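Local coordinates for ORF10 (PDB 6RIW), which forms the ketosynthase-chain length factor didomain of a polyunsaturated fatty acid synthase and probably extends carrier-bound acyl chains by condensation, at residues V117-N121 / S202-A206; L192-C196 / I641-M645; A220-S224 / L369-M375; V578-M582 / M645-S650. One frame throughout, in Å; residues are numbered along the deposited sequence.

Overall arrangement
All four contacts reach one mixed sheet that runs from the ketosynthase domain into the chain length factor domain. Contacts 1 and 3 lie in the ketosynthase, with centres about 10 Å apart. They sit on the neighbouring strands 115-120 and 217-224. Contact 2 joins the two domains. Its strand 189-193 pairs with strand 115-120 of contact 1 and, antiparallel, with strand 659-663 of the chain length factor. Contact 4 belongs to the chain length factor. It shares helix 642-653 and Met645 with contact 2, about 8 Å away between centres. Contacts 1, 3 and 4 follow in series along the chain. Contact 2 encloses contact 3 and crosses contacts 1 and 4. Its segments lie 445 residues apart.

Contact 1: residues V117-N121 / S202-A206; sequences VILGN and SVKLA
Strand 117-120 is in beta conformation, with phi/psi near -120/120 at Ile118 and Leu119. It runs almost antiparallel to helix 202-206, at 161° between N-to-C directions. The axes approach to 8.1 Å. The nearest CA pair is Ile118 and Ser202, 5.5 Å apart. Ser202, one turn into helix 198-211, points at the strand. Its CB lies 3.6 Å from Ile118 O. In the m rotamer its OG stands 3.8 Å from Ile118 CG2 and 3.2 Å from Gly120 N, but the angle there is too poor for a hydrogen bond. Ser202 OG bonds instead to Ser198 O. Helix 198-211 is the connection of a beta-alpha-beta crossover between the parallel strands 189-193 and 217-224, and strand 115-120 lies between those two in the sheet. Leu205 faces the strand, with CB 3.9 Å from Ile118 CD1. Ile118 takes the m, t rotamer, which extends CD1 to the helix. Ala206 N donates to Ser202 O at 2.9 Å. Ile118 CD1 lies 3.6 Å from Ala206 N and 4.2 Å from Ala206 CB.

Contact 2: residues L192-C196 / I641-M645; sequences LDAAC and IGNIM
Two side-chain oxygens, Asp193 OD1 and Asn643 OD1, face each other at 3.6 Å across the junction of two domains, and a water bridges them. Water 1 donates to Asp193 OD1 at 2.5 Å and to Asn643 OD1 at 2.8 Å. The contact is part of the ketosynthase-chain length factor interface. It sets the end of ketosynthase strand 189-193 against the start of chain length factor helix 642-653. That strand pairs antiparallel with strand 659-663 of the chain length factor, as in thiolase-fold dimers. Asp193 is extended and Ala194 follows at phi/psi -127/34. Ala195 then has positive phi, 51/-132, and the chain bends toward Cys196. An Asx turn holds this bend: Ala195 N donates to Asp193 OD1 at 2.8 Å. Cys196 touches His331 and His368, and its sequence setting matches that of the active-site cysteine of ketosynthases. It probably has that role here. The nearest CA pair is Asp193 and Asn643, 5.6 Å apart. Asp193 is in the t rotamer, and its OD2 accepts a weak hydrogen bond from Asn643 N at 3.4 Å. Asn643 is in the p rotamer, and its ND2 bonds to Phe440 O. Its CB lies 3.2 Å from Asp193 O, and its OD1 lies 3.4 Å from Ala195 CB.

Contact 3: residues A220-S224 / L369-M375; sequences AGAVS and LLTAAGM
Strand 220-224, in the core sheet of the thiolase-fold ketosynthase, is extended throughout, with Gly221 nearly flat at phi/psi -173/-166. The segment 369-375 curls beside it, so the contact joins a sheet strand of the N-terminal half to a turn and helix of the C-terminal half. Leu370 has positive phi, 62/-124, after which a 3-10 turn at 371-372 leads into helix 374-387. The turns are held by Ala372 N to Leu369 O and Ala373 N to Leu370 O, both 3.0 Å. The closest CA pairs are Ala222 with Ala372, 4.9 Å, and Gly221 with Met375, 6.9 Å. Leu369 directly follows His368, whose neighbour in space is Cys196. Small residues let the two backbones come close. Ala222 CB packs 3.3 Å from Thr371 O and 4.3 Å from Ala372 CB. Ser224 points toward the turn, and its CB lies 3.1 Å from Leu369 O and 4.1 Å from Ala372 CB. Met375, coiled in the m, m, m rotamer, lies along the strand. Its CG is 4.3 Å from Ala222 CB, its SD 3.8 Å from Gly221 CA and its CE 4.0 Å from Ala220 O. Met375 also touches Ser199 of helix 198-211. One hydrogen bond links the segments directly: Thr371, in the p rotamer, donates from OG1 to Val223 O at 2.8 Å.

Contact 4: residues V578-M582 / M645-S650; sequences VLVAM and MASRIS
This is a buried apolar strand-on-helix contact within the chain length factor domain, on its side facing the ketosynthase, where Ser647 OG bonds to Gly441 O. Helix 642-653 covers one face of the sheet at strand 576-581. The short segments run close to antiparallel, at 149° between their N-to-C directions, and their axes approach to 8.3 Å. The nearest CA atoms are those of Val578 and Ala646, 5.9 Å apart. Val578 and Val580 both point at the helix, each in the t rotamer. Ala646 faces them and fits between: its CB is 4.0 Å from Val578 CG1 and 3.7 Å from Val580 CG2. Leu579 turns the other way, where it touches Leu675 of helix 668-682. The sheet is therefore covered by helices on two faces, as in the layered thiolase fold. Strands 576-581 and 659-663 are parallel neighbours, and helix 642-653 is the last helix of the long beta-alpha-beta connection between them. At the far end of the helical segment, Val578 CG2 meets Ile649 CG2 at 3.9 Å and Ser650 OG at 3.6 Å. Met557 of helix 552-567 also packs on Ile649 and on Val580. Met645 starts sideways but bends nearer through its p, t course. Its SD lies 4.1 Å from Val580 CG1. The Met582 side chain, with all three chi angles p, brings its CE 3.9 Å from Met645 CE.

Contact 1: residues V117-N121 / S202-A206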
loop_
_atom_site.group_PDB
_atom_site.type_symbol
_atom_site.label_atom_id
_atom_site.label_comp_id
_atom_site.label_asym_id
_atom_site.label_seq_id
_atom_site.Cartn_x
_atom_site.Cartn_y
_atom_site.Cartn_z
ATOM N N VAL A 117 -14.334 -3.491 5.330
ATOM C CA VAL A 117 -13.350 -2.526 5.837
ATOM C C VAL A 117 -12.398 -2.132 4.711
ATOM O O VAL A 117 -11.916 -2.990 3.971
ATOM C CB VAL A 117 -12.577 -3.057 7.064
ATOM C CG1 VAL A 117 -11.984 -4.457 6.809
ATOM C CG2 VAL A 117 -11.495 -2.045 7.499
ATOM N N ILE A 118 -12.152 -0.826 4.563
ATOM C CA ILE A 118 -11.141 -0.303 3.641
ATOM C C ILE A 118 -10.133 0.504 4.452
ATOM O O ILE A 118 -10.510 1.434 5.175
ATOM C CB ILE A 118 -11.767 0.547 2.514
ATOM C CG1 ILE A 118 -12.732 -0.313 1.690
ATOM C CG2 ILE A 118 -10.677 1.113 1.608
ATOM C CD1 ILE A 118 -13.549 0.485 0.659
ATOM N N LEU A 119 -8.846 0.165 4.325
ATOM C CA LEU A 119 -7.812 0.687 5.216
ATOM C C LEU A 119 -6.738 1.392 4.399
ATOM O O LEU A 119 -6.081 0.750 3.580
ATOM C CB LEU A 119 -7.178 -0.456 6.023
ATOM C CG LEU A 119 -6.030 -0.091 6.968
ATOM C CD1 LEU A 119 -6.597 0.644 8.172
ATOM C CD2 LEU A 119 -5.261 -1.366 7.387
ATOM N N GLY A 120 -6.535 2.689 4.632
ATOM C CA GLY A 120 -5.363 3.348 4.061
ATOM C C GLY A 120 -4.099 2.915 4.797
ATOM O O GLY A 120 -4.086 2.786 6.024
ATOM N N ASN A 121 -3.014 2.691 4.041
ATOM C CA ASN A 121 -1.819 2.108 4.650
ATOM C C ASN A 121 -0.595 2.371 3.771
ATOM O O ASN A 121 -0.701 2.408 2.545
ATOM C CB ASN A 121 -2.015 0.598 4.858
ATOM C CG ASN A 121 -0.910 -0.038 5.674
ATOM O OD1 ASN A 121 -0.205 0.629 6.431
ATOM N ND2 ASN A 121 -0.739 -1.349 5.506
ATOM N N SER A 202 -10.235 6.065 1.413
ATOM C CA SER A 202 -10.895 4.937 2.069
ATOM C C SER A 202 -12.342 5.260 2.430
ATOM O O SER A 202 -13.244 4.427 2.240
ATOM C CB SER A 202 -10.115 4.528 3.331
ATOM O OG SER A 202 -8.806 4.132 2.957
ATOM N N VAL A 203 -12.581 6.453 2.973
ATOM C CA VAL A 203 -13.948 6.820 3.356
ATOM C C VAL A 203 -14.847 6.912 2.123
ATOM O O VAL A 203 -15.958 6.354 2.096
ATOM C CB VAL A 203 -13.937 8.130 4.171
ATOM C CG1 VAL A 203 -15.363 8.700 4.316
ATOM C CG2 VAL A 203 -13.301 7.856 5.544
ATOM N N LYS A 204 -14.367 7.589 1.076
ATOM C CA LYS A 204 -15.159 7.745 -0.137
ATOM C C LYS A 204 -15.467 6.390 -0.775
ATOM O O LYS A 204 -16.609 6.118 -1.152
ATOM C CB LYS A 204 -14.432 8.667 -1.117
ATOM C CG LYS A 204 -15.139 8.849 -2.460
ATOM C CD LYS A 204 -16.537 9.427 -2.263
ATOM C CE LYS A 204 -17.324 9.517 -3.590
ATOM N NZ LYS A 204 -16.973 8.446 -4.568
ATOM N N LEU A 205 -14.466 5.510 -0.894
ATOM C CA LEU A 205 -14.748 4.208 -1.494
ATOM C C LEU A 205 -15.633 3.355 -0.598
ATOM O O LEU A 205 -16.410 2.528 -1.097
ATOM C CB LEU A 205 -13.429 3.475 -1.800
ATOM C CG LEU A 205 -12.568 4.143 -2.864
ATOM C CD1 LEU A 205 -11.309 3.298 -3.077
ATOM C CD2 LEU A 205 -13.312 4.311 -4.185
ATOM N N ALA A 206 -15.545 3.529 0.720
ATOM C CA ALA A 206 -16.436 2.772 1.593
ATOM C C ALA A 206 -17.879 3.244 1.432
ATOM O O ALA A 206 -18.809 2.421 1.424
ATOM C CB ALA A 206 -15.986 2.884 3.056
#

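Contact 2: residues L192-C196 / I641-M645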
loop_
_atom_site.group_PDB
_atom_site.type_symbol
_atom_site.label_atom_id
_atom_site.label_comp_id
_atom_site.label_asym_id
_atom_site.label_seq_id
_atom_site.Cartn_x
_atom_site.Cartn_y
_atom_site.Cartn_z
ATOM N N LEU A 192 -5.488 0.249 0.763
ATOM C CA LEU A 192 -5.134 1.074 -0.386
ATOM C C LEU A 192 -4.076 2.084 0.028
ATOM O O LEU A 192 -3.881 2.354 1.218
ATOM C CB LEU A 192 -6.363 1.798 -0.979
ATOM C CG LEU A 192 -7.086 2.843 -0.119
ATOM C CD1 LEU A 192 -6.420 4.229 -0.143
ATOM C CD2 LEU A 192 -8.530 2.998 -0.603
ATOM N N ASP A 193 -3.413 2.665 -0.974
ATOM C CA ASP A 193 -2.421 3.718 -0.766
ATOM C C ASP A 193 -2.705 4.812 -1.784
ATOM O O ASP A 193 -2.659 4.567 -2.992
ATOM C CB ASP A 193 -0.994 3.163 -0.918
ATOM C CG ASP A 193 0.131 4.196 -0.676
ATOM O OD1 ASP A 193 -0.111 5.321 -0.156
ATOM O OD2 ASP A 193 1.314 3.843 -0.989
ATOM N N ALA A 194 -3.038 5.994 -1.291
ATOM C CA ALA A 194 -3.106 7.227 -2.068
ATOM C C ALA A 194 -2.263 8.306 -1.387
ATOM O O ALA A 194 -2.621 9.481 -1.403
ATOM C CB ALA A 194 -4.553 7.700 -2.229
ATOM N N ALA A 195 -1.157 7.898 -0.756
ATOM C CA ALA A 195 -0.242 8.768 0.010
ATOM C C ALA A 195 -1.075 9.576 1.004
ATOM O O ALA A 195 -1.935 8.988 1.683
ATOM C CB ALA A 195 0.624 9.593 -0.946
ATOM N N CYS A 196 -0.880 10.902 1.097
ATOM C CA CYS A 196 -1.513 11.743 2.110
ATOM C C CYS A 196 -3.036 11.752 2.015
ATOM O O CYS A 196 -3.710 12.204 2.956
ATOM C CB CYS A 196 -0.959 13.186 1.991
ATOM S SG CYS A 196 0.765 13.303 1.319
ATOM N N ILE A 641 7.746 4.748 -2.978
ATOM C CA ILE A 641 6.395 5.084 -2.526
ATOM C C ILE A 641 5.396 4.440 -3.485
ATOM O O ILE A 641 5.299 4.839 -4.649
ATOM C CB ILE A 641 6.204 6.610 -2.468
ATOM C CG1 ILE A 641 7.302 7.252 -1.604
ATOM C CG2 ILE A 641 4.812 6.965 -1.983
ATOM C CD1 ILE A 641 7.411 8.746 -1.749
ATOM N N GLY A 642 4.621 3.463 -3.000
ATOM C CA GLY A 642 3.897 2.585 -3.906
ATOM C C GLY A 642 2.882 3.293 -4.784
ATOM O O GLY A 642 2.760 2.988 -5.977
ATOM N N ASN A 643 2.121 4.244 -4.218
ATOM C CA ASN A 643 1.066 4.849 -5.023
ATOM C C ASN A 643 1.627 5.686 -6.164
ATOM O O ASN A 643 0.902 5.982 -7.122
ATOM C CB ASN A 643 0.132 5.710 -4.166
ATOM C CG ASN A 643 0.793 6.997 -3.698
ATOM O OD1 ASN A 643 1.686 6.962 -2.855
ATOM N ND2 ASN A 643 0.355 8.141 -4.242
ATOM N N ILE A 644 2.902 6.050 -6.101
ATOM C CA ILE A 644 3.419 6.947 -7.126
ATOM C C ILE A 644 3.532 6.217 -8.453
ATOM O O ILE A 644 3.434 6.840 -9.513
ATOM C CB ILE A 644 4.751 7.575 -6.671
ATOM C CG1 ILE A 644 4.491 8.451 -5.436
ATOM C CG2 ILE A 644 5.371 8.415 -7.802
ATOM C CD1 ILE A 644 5.686 9.325 -4.976
ATOM N N MET A 645 3.691 4.890 -8.439
ATOM C CA MET A 645 3.762 4.212 -9.731
ATOM C C MET A 645 2.437 4.315 -10.491
ATOM O O MET A 645 2.448 4.456 -11.725
ATOM C CB MET A 645 4.233 2.761 -9.554
ATOM C CG MET A 645 3.244 1.769 -9.001
ATOM S SD MET A 645 4.083 0.147 -8.896
ATOM C CE MET A 645 3.890 -0.160 -7.150
HETATM O O HOH W 1 2.129 6.398 -0.101
#

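Contact 3: residues A220-S224 / L369-M375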
loop_
_atom_site.group_PDB
_atom_site.type_symbol
_atom_site.label_atom_id
_atom_site.label_comp_id
_atom_site.label_asym_id
_atom_site.label_seq_id
_atom_site.Cartn_x
_atom_site.Cartn_y
_atom_site.Cartn_z
ATOM N N ALA A 220 -14.048 2.401 7.697
ATOM C CA ALA A 220 -13.112 3.104 6.836
ATOM C C ALA A 220 -12.120 3.851 7.713
ATOM O O ALA A 220 -12.507 4.563 8.643
ATOM C CB ALA A 220 -13.816 4.078 5.878
ATOM N N GLY A 221 -10.849 3.716 7.398
ATOM C CA GLY A 221 -9.846 4.306 8.248
ATOM C C GLY A 221 -8.488 4.183 7.607
ATOM O O GLY A 221 -8.381 3.891 6.414
ATOM N N ALA A 222 -7.453 4.415 8.414
ATOM C CA ALA A 222 -6.084 4.371 7.915
ATOM C C ALA A 222 -5.121 4.218 9.080
ATOM O O ALA A 222 -5.458 4.494 10.232
ATOM C CB ALA A 222 -5.733 5.625 7.108
ATOM N N VAL A 223 -3.902 3.805 8.750
ATOM C CA VAL A 223 -2.835 3.607 9.720
ATOM C C VAL A 223 -1.547 4.050 9.046
ATOM O O VAL A 223 -1.372 3.876 7.830
ATOM C CB VAL A 223 -2.770 2.141 10.215
ATOM C CG1 VAL A 223 -2.508 1.186 9.046
ATOM C CG2 VAL A 223 -1.682 1.968 11.284
ATOM N N SER A 224 -0.700 4.722 9.823
ATOM C CA SER A 224 0.629 5.159 9.416
ATOM C C SER A 224 1.556 4.674 10.525
ATOM O O SER A 224 1.595 5.270 11.610
ATOM C CB SER A 224 0.669 6.685 9.249
ATOM O OG SER A 224 1.996 7.186 9.249
ATOM N N LEU A 369 0.315 13.078 9.389
ATOM C CA LEU A 369 0.227 11.648 9.683
ATOM C C LEU A 369 0.259 10.758 8.429
ATOM O O LEU A 369 -0.111 9.576 8.516
ATOM C CB LEU A 369 -1.042 11.369 10.501
ATOM C CG LEU A 369 -0.899 11.345 12.024
ATOM C CD1 LEU A 369 -0.256 12.626 12.562
ATOM C CD2 LEU A 369 -2.229 11.041 12.746
ATOM N N LEU A 370 0.651 11.290 7.271
ATOM C CA LEU A 370 0.910 10.488 6.068
ATOM C C LEU A 370 -0.376 9.787 5.645
ATOM O O LEU A 370 -1.385 10.471 5.393
ATOM C CB LEU A 370 2.093 9.570 6.377
ATOM C CG LEU A 370 3.349 10.266 6.931
ATOM C CD1 LEU A 370 4.472 9.269 7.230
ATOM C CD2 LEU A 370 3.830 11.342 5.951
ATOM N N THR A 371 -0.398 8.452 5.510
ATOM C CA THR A 371 -1.623 7.789 5.057
ATOM C C THR A 371 -2.785 8.026 6.009
ATOM O O THR A 371 -3.945 7.972 5.586
ATOM C CB THR A 371 -1.365 6.295 4.876
ATOM O OG1 THR A 371 -0.609 5.809 5.988
ATOM C CG2 THR A 371 -0.538 6.094 3.609
ATOM N N ALA A 372 -2.506 8.326 7.276
ATOM C CA ALA A 372 -3.568 8.571 8.238
ATOM C C ALA A 372 -3.909 10.047 8.393
ATOM O O ALA A 372 -4.680 10.389 9.294
ATOM C CB ALA A 372 -3.172 7.999 9.605
ATOM N N ALA A 373 -3.350 10.928 7.554
ATOM C CA ALA A 373 -3.490 12.366 7.800
ATOM C C ALA A 373 -4.938 12.823 7.735
ATOM O O ALA A 373 -5.336 13.748 8.461
ATOM C CB ALA A 373 -2.648 13.167 6.798
ATOM N N GLY A 374 -5.739 12.223 6.858
ATOM C CA GLY A 374 -7.122 12.637 6.786
ATOM C C GLY A 374 -7.935 12.271 8.011
ATOM O O GLY A 374 -8.976 12.889 8.249
ATOM N N MET A 375 -7.498 11.273 8.788
ATOM C CA MET A 375 -8.308 10.852 9.933
ATOM C C MET A 375 -8.486 11.966 10.966
ATOM O O MET A 375 -9.642 12.272 11.313
ATOM C CB MET A 375 -7.722 9.581 10.561
ATOM C CG MET A 375 -7.886 8.261 9.736
ATOM S SD MET A 375 -9.395 8.042 8.798
ATOM C CE MET A 375 -10.559 7.704 10.101
#

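Contact 4: residues V578-M582 / M645-S650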
loop_
_atom_site.group_PDB
_atom_site.type_symbol
_atom_site.label_atom_id
_atom_site.label_comp_id
_atom_site.label_asym_id
_atom_site.label_seq_id
_atom_site.Cartn_x
_atom_site.Cartn_y
_atom_site.Cartn_z
ATOM N N VAL A 578 -6.558 4.301 -12.430
ATOM C CA VAL A 578 -5.429 3.372 -12.466
ATOM C C VAL A 578 -5.360 2.691 -11.103
ATOM O O VAL A 578 -5.172 3.367 -10.082
ATOM C CB VAL A 578 -4.104 4.082 -12.787
ATOM C CG1 VAL A 578 -2.952 3.081 -12.866
ATOM C CG2 VAL A 578 -4.183 4.856 -14.132
ATOM N N LEU A 579 -5.559 1.372 -11.072
ATOM C CA LEU A 579 -5.479 0.604 -9.840
ATOM C C LEU A 579 -4.284 -0.325 -9.952
ATOM O O LEU A 579 -4.163 -1.053 -10.942
ATOM C CB LEU A 579 -6.758 -0.217 -9.611
ATOM C CG LEU A 579 -8.091 0.533 -9.717
ATOM C CD1 LEU A 579 -9.212 -0.447 -9.494
ATOM C CD2 LEU A 579 -8.170 1.663 -8.680
ATOM N N VAL A 580 -3.384 -0.291 -8.972
ATOM C CA VAL A 580 -2.209 -1.159 -9.028
ATOM C C VAL A 580 -2.302 -2.169 -7.885
ATOM O O VAL A 580 -2.191 -1.803 -6.711
ATOM C CB VAL A 580 -0.903 -0.358 -8.954
ATOM C CG1 VAL A 580 0.301 -1.300 -8.993
ATOM C CG2 VAL A 580 -0.836 0.655 -10.114
ATOM N N ALA A 581 -2.474 -3.439 -8.235
ATOM C CA ALA A 581 -2.420 -4.528 -7.270
ATOM C C ALA A 581 -0.971 -4.826 -6.919
ATOM O O ALA A 581 -0.152 -5.079 -7.805
ATOM C CB ALA A 581 -3.098 -5.773 -7.846
ATOM N N MET A 582 -0.638 -4.770 -5.634
ATOM C CA MET A 582 0.755 -4.949 -5.250
ATOM C C MET A 582 0.802 -5.201 -3.754
ATOM O O MET A 582 -0.195 -5.043 -3.046
ATOM C CB MET A 582 1.596 -3.722 -5.638
ATOM C CG MET A 582 1.011 -2.386 -5.113
ATOM S SD MET A 582 1.368 -2.064 -3.349
ATOM C CE MET A 582 3.047 -1.371 -3.493
ATOM N N MET A 645 3.691 4.890 -8.439
ATOM C CA MET A 645 3.762 4.212 -9.731
ATOM C C MET A 645 2.437 4.315 -10.491
ATOM O O MET A 645 2.448 4.456 -11.725
ATOM C CB MET A 645 4.233 2.761 -9.554
ATOM C CG MET A 645 3.244 1.769 -9.001
ATOM S SD MET A 645 4.083 0.147 -8.896
ATOM C CE MET A 645 3.890 -0.160 -7.150
ATOM N N ALA A 646 1.296 4.318 -9.785
ATOM C CA ALA A 646 0.023 4.570 -10.464
ATOM C C ALA A 646 -0.041 6.006 -10.980
ATOM O O ALA A 646 -0.468 6.250 -12.118
ATOM C CB ALA A 646 -1.156 4.295 -9.518
ATOM N N SER A 647 0.397 6.962 -10.157
ATOM C CA SER A 647 0.439 8.376 -10.557
ATOM C C SER A 647 1.297 8.612 -11.786
ATOM O O SER A 647 0.999 9.512 -12.578
ATOM C CB SER A 647 1.000 9.227 -9.418
ATOM O OG SER A 647 0.072 9.268 -8.359
ATOM N N ARG A 648 2.379 7.854 -11.948
ATOM C CA ARG A 648 3.266 8.107 -13.083
ATOM C C ARG A 648 2.571 7.798 -14.402
ATOM O O ARG A 648 2.825 8.473 -15.415
ATOM C CB ARG A 648 4.544 7.277 -12.966
ATOM C CG ARG A 648 5.528 7.787 -11.917
ATOM C CD ARG A 648 6.794 6.942 -11.939
ATOM N NE ARG A 648 7.367 6.797 -10.605
ATOM C CZ ARG A 648 8.178 7.688 -10.041
ATOM N NH1 ARG A 648 8.523 8.796 -10.702
ATOM N NH2 ARG A 648 8.644 7.472 -8.814
ATOM N N ILE A 649 1.701 6.786 -14.404
ATOM C CA ILE A 649 0.904 6.479 -15.592
ATOM C C ILE A 649 -0.134 7.572 -15.826
ATOM O O ILE A 649 -0.286 8.073 -16.949
ATOM C CB ILE A 649 0.253 5.090 -15.452
ATOM C CG1 ILE A 649 1.299 4.006 -15.700
ATOM C CG2 ILE A 649 -0.965 4.936 -16.413
ATOM C CD1 ILE A 649 1.904 4.058 -17.124
ATOM N N SER A 650 -0.839 7.983 -14.764
ATOM C CA SER A 650 -1.802 9.086 -14.891
ATOM C C SER A 650 -1.141 10.377 -15.349
ATOM O O SER A 650 -1.770 11.180 -16.057
ATOM C CB SER A 650 -2.512 9.348 -13.563
ATOM O OG SER A 650 -3.167 8.176 -13.109
#